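Alcohol dehydrogenase, zinc-containing (Thermotoga maritima, PDB 1VJ0) probably works as a zinc-containing oxidoreductase of the medium-chain alcohol dehydrogenase family, interconverting alcohols and carbonyl compounds. Local coordinates at residues A[276-286]-A[303-313]; A[194-204]-A[218-227]. One frame throughout, in Å; residues are numbered along the deposited sequence.

How the contacts relate
Both contacts belong to the Rossmann-type half of the chain, their centres about 19 Å apart. Contact 2 joins strands 198-202 and 222-227 inside the parallel sheet. Contact 1 lays helix 280-286 against the segment 303-313, which reaches the second subunit. Helix 280-286 packs next to that sheet, and the two contacts touch there: Gln202 NE2 of contact 2 probably donates to Ala280 O of contact 1 at 2.9 Å, while Ile226 CD1 lies 3.9 Å from Glu283 OE2. Contact 1 comes nearer to the metal: Gly276 is about 14 Å from a bound zinc ion and about 12 Å from the side chain of the zinc ligand Cys55; contact 2 lies away from both zinc sites.

Contact 1: A[276-286]-A[303-313]; sequences GDSRALLEGSE and QDPVPFKVYEW
The indole of Trp313 is sandwiched: Ser285 CB sits over one face, 3.5 Å from the centroid of the five-membered ring in a CH-pi contact, and Lys309 CB lies over the other. Near the ring plane, Glu286 OE2 and Leu282 CD2 meet its rim, while CE3 points onto a face of Phe308. This packing joins a helix of the Rossmann fold to the segment that pairs with the second subunit, for Val306 and Phe308 run antiparallel to a strand of that subunit, so that their own sheet continues across the interface.

Serine suits position 285 because a small CB can lie close on the indole, while its buried OG is satisfied by Leu281 O one turn back. The Glu286 chain bends at chi2 (-73°), bringing its carboxylate beside the indole N-H. Trp313 NE1 donates to OE2 at 3.1 Å, nearly in the ring plane but from above the carboxylate, the two planes standing 85° apart. A leucine in place of Trp313 is likely to leave Glu286 OE2 without its indole donor and open a gap between Ser285 and Lys309. Branched Leu282 bridges the two ends of the contact, its CD2 lying 3.8 Å from Trp313 CH2 and 4.0 Å from Val306 CB. Next to it, Val306 CG1 packs 3.6 Å from Ser278 CB.

At the far end an extended Gln303 uses both ends of its amide. NE2 donates to Gly276 O at 2.7 Å, in the plane of that carbonyl; the backbone angles of Gly276 would jam any CB against the preceding carbonyl. Asp277 caps the following turn, its OD1 accepting from Arg279 N. Two donors of one serine grip Gln303 OE1, holding the amide against rotation: Ser278 N at 2.9 Å and Ser278 OG at 2.5 Å.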
loop_
_atom_site.group_PDB
_atom_site.type_symbol
_atom_site.label_atom_id
_atom_site.label_comp_id
_atom_site.label_asym_id
_atom_site.label_seq_id
_atom_site.Cartn_x
_atom_site.Cartn_y
_atom_site.Cartn_z
ATOM N N GLY A 276 -3.937 -23.871 14.549
ATOM C CA GLY A 276 -3.212 -25.061 14.080
ATOM C C GLY A 276 -4.049 -26.111 13.359
ATOM O O GLY A 276 -3.546 -27.156 12.939
ATOM N N ASP A 277 -5.334 -25.853 13.214
ATOM C CA ASP A 277 -6.237 -26.778 12.575
ATOM C C ASP A 277 -6.819 -26.145 11.313
ATOM O O ASP A 277 -7.454 -25.105 11.367
ATOM C CB ASP A 277 -7.328 -27.086 13.542
ATOM C CG ASP A 277 -8.297 -28.131 13.030
ATOM O OD1 ASP A 277 -8.308 -28.509 11.844
ATOM O OD2 ASP A 277 -9.099 -28.635 13.810
ATOM N N SER A 278 -6.605 -26.794 10.179
ATOM C CA SER A 278 -7.055 -26.283 8.885
ATOM C C SER A 278 -8.580 -26.054 8.885
ATOM O O SER A 278 -9.062 -25.160 8.213
ATOM C CB SER A 278 -6.651 -27.231 7.758
ATOM O OG SER A 278 -5.229 -27.385 7.637
ATOM N N ARG A 279 -9.321 -26.847 9.671
ATOM C CA ARG A 279 -10.763 -26.760 9.713
ATOM C C ARG A 279 -11.255 -25.431 10.274
ATOM O O ARG A 279 -12.414 -25.111 10.087
ATOM C CB ARG A 279 -11.358 -27.886 10.505
ATOM C CG ARG A 279 -11.134 -29.227 9.817
ATOM C CD ARG A 279 -11.541 -30.388 10.615
ATOM N NE ARG A 279 -10.666 -30.536 11.763
ATOM C CZ ARG A 279 -10.852 -31.452 12.714
ATOM N NH1 ARG A 279 -11.880 -32.299 12.649
ATOM N NH2 ARG A 279 -10.008 -31.530 13.742
ATOM N N ALA A 280 -10.402 -24.686 10.959
ATOM C CA ALA A 280 -10.766 -23.341 11.432
ATOM C C ALA A 280 -11.276 -22.435 10.301
ATOM O O ALA A 280 -12.069 -21.561 10.544
ATOM C CB ALA A 280 -9.588 -22.695 12.140
ATOM N N LEU A 281 -10.761 -22.606 9.073
ATOM C CA LEU A 281 -11.173 -21.769 7.959
ATOM C C LEU A 281 -12.637 -21.956 7.644
ATOM O O LEU A 281 -13.251 -21.065 7.063
ATOM C CB LEU A 281 -10.340 -22.059 6.676
ATOM C CG LEU A 281 -9.051 -21.240 6.576
ATOM C CD1 LEU A 281 -8.138 -21.488 7.765
ATOM C CD2 LEU A 281 -8.395 -21.600 5.255
ATOM N N LEU A 282 -13.187 -23.120 7.958
ATOM C CA LEU A 282 -14.603 -23.363 7.686
ATOM C C LEU A 282 -15.486 -22.410 8.499
ATOM O O LEU A 282 -16.463 -21.887 7.972
ATOM C CB LEU A 282 -15.030 -24.820 7.962
ATOM C CG LEU A 282 -14.197 -25.956 7.305
ATOM C CD1 LEU A 282 -14.886 -27.265 7.435
ATOM C CD2 LEU A 282 -13.877 -25.695 5.877
ATOM N N GLU A 283 -15.141 -22.172 9.754
ATOM C CA GLU A 283 -15.878 -21.158 10.553
ATOM C C GLU A 283 -15.461 -19.697 10.284
ATOM O O GLU A 283 -16.300 -18.832 10.074
ATOM C CB GLU A 283 -15.752 -21.473 12.032
ATOM C CG GLU A 283 -16.133 -20.276 12.865
ATOM C CD GLU A 283 -16.311 -20.570 14.329
ATOM O OE1 GLU A 283 -15.661 -21.518 14.856
ATOM O OE2 GLU A 283 -17.111 -19.805 14.938
ATOM N N GLY A 284 -14.174 -19.434 10.255
ATOM C CA GLY A 284 -13.678 -18.101 10.019
ATOM C C GLY A 284 -14.220 -17.466 8.753
ATOM O O GLY A 284 -14.568 -16.286 8.759
ATOM N N SER A 285 -14.291 -18.246 7.674
ATOM C CA SER A 285 -14.748 -17.741 6.364
ATOM C C SER A 285 -16.156 -17.206 6.476
ATOM O O SER A 285 -16.494 -16.171 5.902
ATOM C CB SER A 285 -14.678 -18.868 5.310
ATOM O OG SER A 285 -13.334 -19.286 5.047
ATOM N N GLU A 286 -16.976 -17.860 7.285
ATOM C CA GLU A 286 -18.348 -17.416 7.479
ATOM C C GLU A 286 -18.489 -16.218 8.416
ATOM O O GLU A 286 -19.552 -15.635 8.476
ATOM C CB GLU A 286 -19.224 -18.568 7.990
ATOM C CG GLU A 286 -19.275 -19.818 7.068
ATOM C CD GLU A 286 -20.095 -19.663 5.792
ATOM O OE1 GLU A 286 -20.578 -18.565 5.473
ATOM O OE2 GLU A 286 -20.283 -20.690 5.080
ATOM N N GLN A 303 -1.903 -31.167 6.437
ATOM C CA GLN A 303 -3.105 -31.724 7.049
ATOM C C GLN A 303 -4.035 -32.128 5.919
ATOM O O GLN A 303 -3.848 -31.691 4.767
ATOM C CB GLN A 303 -3.763 -30.670 7.944
ATOM C CG GLN A 303 -3.116 -30.561 9.327
ATOM C CD GLN A 303 -3.653 -29.404 10.180
ATOM O OE1 GLN A 303 -4.391 -28.551 9.710
ATOM N NE2 GLN A 303 -3.277 -29.398 11.428
ATOM N N ASP A 304 -5.053 -32.920 6.221
ATOM C CA ASP A 304 -6.053 -33.192 5.197
ATOM C C ASP A 304 -6.553 -31.894 4.632
ATOM O O ASP A 304 -6.625 -30.882 5.328
ATOM C CB ASP A 304 -7.254 -33.940 5.740
ATOM C CG ASP A 304 -6.888 -35.280 6.301
ATOM O OD1 ASP A 304 -5.873 -35.873 5.866
ATOM O OD2 ASP A 304 -7.583 -35.807 7.184
ATOM N N PRO A 305 -6.867 -31.899 3.358
ATOM C CA PRO A 305 -7.490 -30.749 2.739
ATOM C C PRO A 305 -8.870 -30.473 3.326
ATOM O O PRO A 305 -9.556 -31.407 3.742
ATOM C CB PRO A 305 -7.578 -31.153 1.251
ATOM C CG PRO A 305 -7.453 -32.543 1.222
ATOM C CD PRO A 305 -6.593 -32.970 2.383
ATOM N N VAL A 306 -9.261 -29.212 3.363
ATOM C CA VAL A 306 -10.592 -28.820 3.839
ATOM C C VAL A 306 -11.458 -28.433 2.652
ATOM O O VAL A 306 -10.941 -27.964 1.641
ATOM C CB VAL A 306 -10.553 -27.626 4.842
ATOM C CG1 VAL A 306 -9.796 -28.051 6.104
ATOM C CG2 VAL A 306 -9.949 -26.397 4.230
ATOM N N PRO A 307 -12.759 -28.657 2.764
ATOM C CA PRO A 307 -13.704 -28.323 1.696
ATOM C C PRO A 307 -13.914 -26.817 1.632
ATOM O O PRO A 307 -14.558 -26.230 2.494
ATOM C CB PRO A 307 -14.997 -29.080 2.087
ATOM C CG PRO A 307 -14.850 -29.407 3.536
ATOM C CD PRO A 307 -13.414 -29.312 3.917
ATOM N N PHE A 308 -13.296 -26.189 0.641
ATOM C CA PHE A 308 -13.332 -24.750 0.529
ATOM C C PHE A 308 -14.345 -24.316 -0.491
ATOM O O PHE A 308 -14.312 -24.777 -1.621
ATOM C CB PHE A 308 -11.964 -24.250 0.111
ATOM C CG PHE A 308 -11.781 -22.783 0.304
ATOM C CD1 PHE A 308 -12.181 -21.887 -0.683
ATOM C CD2 PHE A 308 -11.174 -22.303 1.438
ATOM C CE1 PHE A 308 -11.990 -20.539 -0.524
ATOM C CE2 PHE A 308 -10.974 -20.957 1.610
ATOM C CZ PHE A 308 -11.408 -20.049 0.606
ATOM N N LYS A 309 -15.237 -23.398 -0.082
ATOM C CA LYS A 309 -16.263 -22.869 -0.953
ATOM C C LYS A 309 -15.753 -21.603 -1.659
ATOM O O LYS A 309 -15.800 -20.501 -1.121
ATOM C CB LYS A 309 -17.497 -22.513 -0.144
ATOM C CG LYS A 309 -18.132 -23.690 0.539
ATOM C CD LYS A 309 -19.432 -23.309 1.195
ATOM C CE LYS A 309 -19.954 -24.569 1.934
ATOM N NZ LYS A 309 -21.222 -24.296 2.678
ATOM N N VAL A 310 -15.295 -21.783 -2.884
ATOM C CA VAL A 310 -14.628 -20.706 -3.590
ATOM C C VAL A 310 -15.546 -19.519 -3.883
ATOM O O VAL A 310 -15.142 -18.389 -3.707
ATOM C CB VAL A 310 -14.004 -21.198 -4.886
ATOM C CG1 VAL A 310 -13.408 -20.019 -5.699
ATOM C CG2 VAL A 310 -12.978 -22.290 -4.565
ATOM N N TYR A 311 -16.750 -19.749 -4.384
ATOM C CA TYR A 311 -17.618 -18.628 -4.699
ATOM C C TYR A 311 -18.014 -17.812 -3.466
ATOM O O TYR A 311 -17.876 -16.579 -3.450
ATOM C CB TYR A 311 -18.875 -19.103 -5.403
ATOM C CG TYR A 311 -19.801 -17.998 -5.792
ATOM C CD1 TYR A 311 -19.473 -17.160 -6.841
ATOM C CD2 TYR A 311 -21.033 -17.815 -5.150
ATOM C CE1 TYR A 311 -20.315 -16.160 -7.249
ATOM C CE2 TYR A 311 -21.909 -16.783 -5.559
ATOM C CZ TYR A 311 -21.513 -15.962 -6.617
ATOM O OH TYR A 311 -22.292 -14.932 -7.110
ATOM N N GLU A 312 -18.512 -18.532 -2.459
ATOM C CA GLU A 312 -19.082 -17.958 -1.256
ATOM C C GLU A 312 -18.045 -17.336 -0.376
ATOM O O GLU A 312 -18.297 -16.303 0.224
ATOM C CB GLU A 312 -19.792 -19.053 -0.427
ATOM C CG GLU A 312 -20.989 -19.652 -1.116
ATOM C CD GLU A 312 -20.696 -20.908 -1.913
ATOM O OE1 GLU A 312 -19.567 -21.178 -2.356
ATOM O OE2 GLU A 312 -21.634 -21.694 -2.076
ATOM N N TRP A 313 -16.872 -17.962 -0.270
ATOM C CA TRP A 313 -15.852 -17.472 0.654
ATOM C C TRP A 313 -14.804 -16.575 0.064
ATOM O O TRP A 313 -14.259 -15.790 0.804
ATOM C CB TRP A 313 -15.140 -18.610 1.382
ATOM C CG TRP A 313 -16.065 -19.409 2.147
ATOM C CD1 TRP A 313 -17.351 -19.096 2.463
ATOM C CD2 TRP A 313 -15.813 -20.698 2.715
ATOM N NE1 TRP A 313 -17.907 -20.115 3.189
ATOM C CE2 TRP A 313 -16.985 -21.110 3.350
ATOM C CE3 TRP A 313 -14.699 -21.535 2.768
ATOM C CZ2 TRP A 313 -17.102 -22.333 4.008
ATOM C CZ3 TRP A 313 -14.838 -22.785 3.431
ATOM C CH2 TRP A 313 -16.014 -23.137 4.035
HETATM O O HOH W 1 -5.207 -28.472 4.903
#

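Contact 2: A[194-204]-A[218-227]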
loop_
_atom_site.group_PDB
_atom_site.type_symbol
_atom_site.label_atom_id
_atom_site.label_comp_id
_atom_site.label_asym_id
_atom_site.label_seq_id
_atom_site.Cartn_x
_atom_site.Cartn_y
_atom_site.Cartn_z
ATOM N N PHE A 194 -5.966 -0.346 11.937
ATOM C CA PHE A 194 -6.922 -1.089 12.729
ATOM C C PHE A 194 -7.954 -0.194 13.460
ATOM O O PHE A 194 -8.889 -0.698 14.062
ATOM C CB PHE A 194 -6.169 -2.024 13.690
ATOM C CG PHE A 194 -5.636 -3.240 12.996
ATOM C CD1 PHE A 194 -6.457 -4.324 12.785
ATOM C CD2 PHE A 194 -4.351 -3.267 12.498
ATOM C CE1 PHE A 194 -5.999 -5.465 12.062
ATOM C CE2 PHE A 194 -3.880 -4.387 11.795
ATOM C CZ PHE A 194 -4.713 -5.484 11.586
ATOM N N ALA A 195 -7.856 1.121 13.311
ATOM C CA ALA A 195 -8.839 2.027 13.885
ATOM C C ALA A 195 -10.242 1.713 13.376
ATOM O O ALA A 195 -10.485 1.586 12.160
ATOM C CB ALA A 195 -8.522 3.420 13.551
ATOM N N GLY A 196 -11.163 1.607 14.309
ATOM C CA GLY A 196 -12.533 1.266 14.004
ATOM C C GLY A 196 -12.744 -0.185 13.557
ATOM O O GLY A 196 -13.879 -0.524 13.124
ATOM N N LYS A 197 -11.716 -1.037 13.618
ATOM C CA LYS A 197 -11.858 -2.369 13.096
ATOM C C LYS A 197 -12.201 -3.408 14.196
ATOM O O LYS A 197 -11.839 -3.264 15.374
ATOM C CB LYS A 197 -10.618 -2.816 12.287
ATOM C CG LYS A 197 -10.190 -1.815 11.167
ATOM C CD LYS A 197 -11.153 -1.848 10.012
ATOM C CE LYS A 197 -10.835 -0.800 8.983
ATOM N NZ LYS A 197 -9.445 -1.028 8.431
ATOM N N THR A 198 -12.842 -4.483 13.742
ATOM C CA THR A 198 -13.173 -5.651 14.562
ATOM C C THR A 198 -12.291 -6.818 14.137
ATOM O O THR A 198 -12.261 -7.163 12.944
ATOM C CB THR A 198 -14.663 -6.035 14.412
ATOM O OG1 THR A 198 -15.465 -5.058 15.054
ATOM C CG2 THR A 198 -14.964 -7.367 15.160
ATOM N N VAL A 199 -11.523 -7.338 15.114
ATOM C CA VAL A 199 -10.571 -8.428 14.981
ATOM C C VAL A 199 -11.115 -9.656 15.676
ATOM O O VAL A 199 -11.578 -9.564 16.820
ATOM C CB VAL A 199 -9.235 -8.051 15.651
ATOM C CG1 VAL A 199 -8.324 -9.281 15.767
ATOM C CG2 VAL A 199 -8.576 -6.910 14.823
ATOM N N VAL A 200 -11.150 -10.776 14.956
ATOM C CA VAL A 200 -11.438 -12.071 15.556
ATOM C C VAL A 200 -10.182 -12.919 15.513
ATOM O O VAL A 200 -9.517 -13.051 14.471
ATOM C CB VAL A 200 -12.605 -12.791 14.856
ATOM C CG1 VAL A 200 -12.799 -14.221 15.398
ATOM C CG2 VAL A 200 -13.893 -11.993 14.970
ATOM N N ILE A 201 -9.837 -13.489 16.663
ATOM C CA ILE A 201 -8.736 -14.411 16.764
ATOM C C ILE A 201 -9.237 -15.788 17.076
ATOM O O ILE A 201 -9.989 -15.978 18.030
ATOM C CB ILE A 201 -7.775 -13.944 17.844
ATOM C CG1 ILE A 201 -7.167 -12.598 17.420
ATOM C CG2 ILE A 201 -6.681 -15.003 18.080
ATOM C CD1 ILE A 201 -6.550 -11.834 18.551
ATOM N N GLN A 202 -8.798 -16.759 16.275
ATOM C CA GLN A 202 -9.153 -18.182 16.480
ATOM C C GLN A 202 -7.979 -18.850 17.134
ATOM O O GLN A 202 -6.908 -18.948 16.508
ATOM C CB GLN A 202 -9.462 -18.887 15.154
ATOM C CG GLN A 202 -10.535 -18.241 14.316
ATOM C CD GLN A 202 -10.674 -18.892 12.965
ATOM O OE1 GLN A 202 -9.822 -18.700 12.084
ATOM N NE2 GLN A 202 -11.721 -19.716 12.800
ATOM N N GLY A 203 -8.149 -19.308 18.366
ATOM C CA GLY A 203 -7.081 -19.962 19.103
ATOM C C GLY A 203 -6.594 -19.056 20.212
ATOM O O GLY A 203 -6.644 -17.835 20.069
ATOM N N ALA A 204 -6.243 -19.653 21.356
ATOM C CA ALA A 204 -5.808 -18.909 22.546
ATOM C C ALA A 204 -4.587 -19.539 23.181
ATOM O O ALA A 204 -4.487 -19.657 24.412
ATOM C CB ALA A 204 -6.949 -18.845 23.536
ATOM N N LEU A 218 -2.285 -1.820 18.164
ATOM C CA LEU A 218 -2.428 -1.172 16.845
ATOM C C LEU A 218 -3.746 -0.394 16.728
ATOM O O LEU A 218 -3.973 0.300 15.750
ATOM C CB LEU A 218 -2.340 -2.217 15.747
ATOM C CG LEU A 218 -1.002 -2.965 15.675
ATOM C CD1 LEU A 218 -0.991 -3.987 14.574
ATOM C CD2 LEU A 218 0.159 -1.989 15.518
ATOM N N GLY A 219 -4.581 -0.491 17.744
ATOM C CA GLY A 219 -5.744 0.372 17.856
ATOM C C GLY A 219 -7.052 -0.225 17.376
ATOM O O GLY A 219 -8.003 0.519 17.093
ATOM N N ALA A 220 -7.147 -1.557 17.345
ATOM C CA ALA A 220 -8.416 -2.200 16.975
ATOM C C ALA A 220 -9.510 -1.766 17.899
ATOM O O ALA A 220 -9.285 -1.574 19.099
ATOM C CB ALA A 220 -8.311 -3.709 17.029
ATOM N N GLU A 221 -10.717 -1.652 17.361
ATOM C CA GLU A 221 -11.833 -1.266 18.189
ATOM C C GLU A 221 -12.375 -2.417 19.032
ATOM O O GLU A 221 -12.671 -2.261 20.239
ATOM C CB GLU A 221 -12.952 -0.697 17.322
ATOM C CG GLU A 221 -14.118 -0.172 18.140
ATOM C CD GLU A 221 -15.179 0.450 17.254
ATOM O OE1 GLU A 221 -14.862 1.429 16.551
ATOM O OE2 GLU A 221 -16.314 -0.066 17.232
ATOM N N ASN A 222 -12.590 -3.550 18.392
ATOM C CA ASN A 222 -13.077 -4.740 19.085
ATOM C C ASN A 222 -12.147 -5.925 18.847
ATOM O O ASN A 222 -11.701 -6.168 17.721
ATOM C CB ASN A 222 -14.472 -5.153 18.571
ATOM C CG ASN A 222 -15.486 -4.072 18.664
ATOM O OD1 ASN A 222 -16.115 -3.694 17.656
ATOM N ND2 ASN A 222 -15.688 -3.584 19.837
ATOM N N VAL A 223 -11.863 -6.665 19.914
ATOM C CA VAL A 223 -11.016 -7.871 19.810
ATOM C C VAL A 223 -11.788 -9.061 20.394
ATOM O O VAL A 223 -12.243 -9.022 21.571
ATOM C CB VAL A 223 -9.635 -7.705 20.499
ATOM C CG1 VAL A 223 -8.857 -9.042 20.465
ATOM C CG2 VAL A 223 -8.823 -6.562 19.855
ATOM N N ILE A 224 -12.059 -10.047 19.554
ATOM C CA ILE A 224 -12.850 -11.222 19.970
ATOM C C ILE A 224 -11.990 -12.451 19.786
ATOM O O ILE A 224 -11.338 -12.598 18.735
ATOM C CB ILE A 224 -14.117 -11.368 19.086
ATOM C CG1 ILE A 224 -15.047 -10.163 19.283
ATOM C CG2 ILE A 224 -14.875 -12.720 19.350
ATOM C CD1 ILE A 224 -15.483 -9.574 17.957
ATOM N N VAL A 225 -11.979 -13.328 20.802
ATOM C CA VAL A 225 -11.251 -14.604 20.725
ATOM C C VAL A 225 -12.203 -15.823 20.792
ATOM O O VAL A 225 -13.089 -15.859 21.628
ATOM C CB VAL A 225 -10.239 -14.706 21.864
ATOM C CG1 VAL A 225 -9.486 -16.048 21.807
ATOM C CG2 VAL A 225 -9.255 -13.536 21.781
ATOM N N ILE A 226 -12.001 -16.782 19.878
ATOM C CA ILE A 226 -12.770 -18.022 19.830
ATOM C C ILE A 226 -11.779 -19.157 20.079
ATOM O O ILE A 226 -10.771 -19.282 19.377
ATOM C CB ILE A 226 -13.475 -18.236 18.459
ATOM C CG1 ILE A 226 -14.368 -17.049 18.134
ATOM C CG2 ILE A 226 -14.264 -19.582 18.482
ATOM C CD1 ILE A 226 -14.956 -17.073 16.767
ATOM N N ALA A 227 -12.049 -19.928 21.103
ATOM C CA ALA A 227 -11.242 -21.092 21.491
ATOM C C ALA A 227 -12.084 -22.072 22.307
ATOM O O ALA A 227 -13.260 -21.819 22.590
ATOM C CB ALA A 227 -10.003 -20.665 22.291
HETATM O O HOH W 2 -3.584 0.544 13.042
HETATM O O HOH W 3 -10.355 2.019 17.036
#
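Val199 is held twice by the neighbouring strand, its N donating to Asn222 O and its O accepting from Ile224 N at 2.8 Å. The alternation carries on to Gly203 N and Ile226 O, joining strands 198-202 and 222-227 in parallel as the first two strands of a Rossmann beta-alpha-beta crossover. At the start Lys197 O takes two donors, Glu221 N and Asn222 N.

Mostly apolar side chains pack on both faces, and beta-branched residues suit these extended backbones. Val200 CG1 meets Ile226 CD1 at 3.8 Å, and Thr198 CG2 touches Ile224 CD1 at 3.6 Å. On the other face Ile201 CD1 reaches Val223 CG1, and Val199 CG2 lies against the small Ala220 CB. Just before the strands, Phe194 and Leu218 lie side by side, pointing the same way.

There too, Gly196 lies in the type II turn from Phe194 to Lys197 and Gly219 ends the preceding helix in a Schellman motif; both have positive phi, which glycine accepts easily, and one water links Gly196 N to Gly219 O. Gly203 probably opens the dinucleotide-binding glycine motif.

The Val199, Ile201, Val223 and Val225 face turns to helices 206-217 and 230-238, whereas Val200, Asn222, Ile224 and Ile226 meet helix 252-262; strands 268-273 and 243-246 flank the pair.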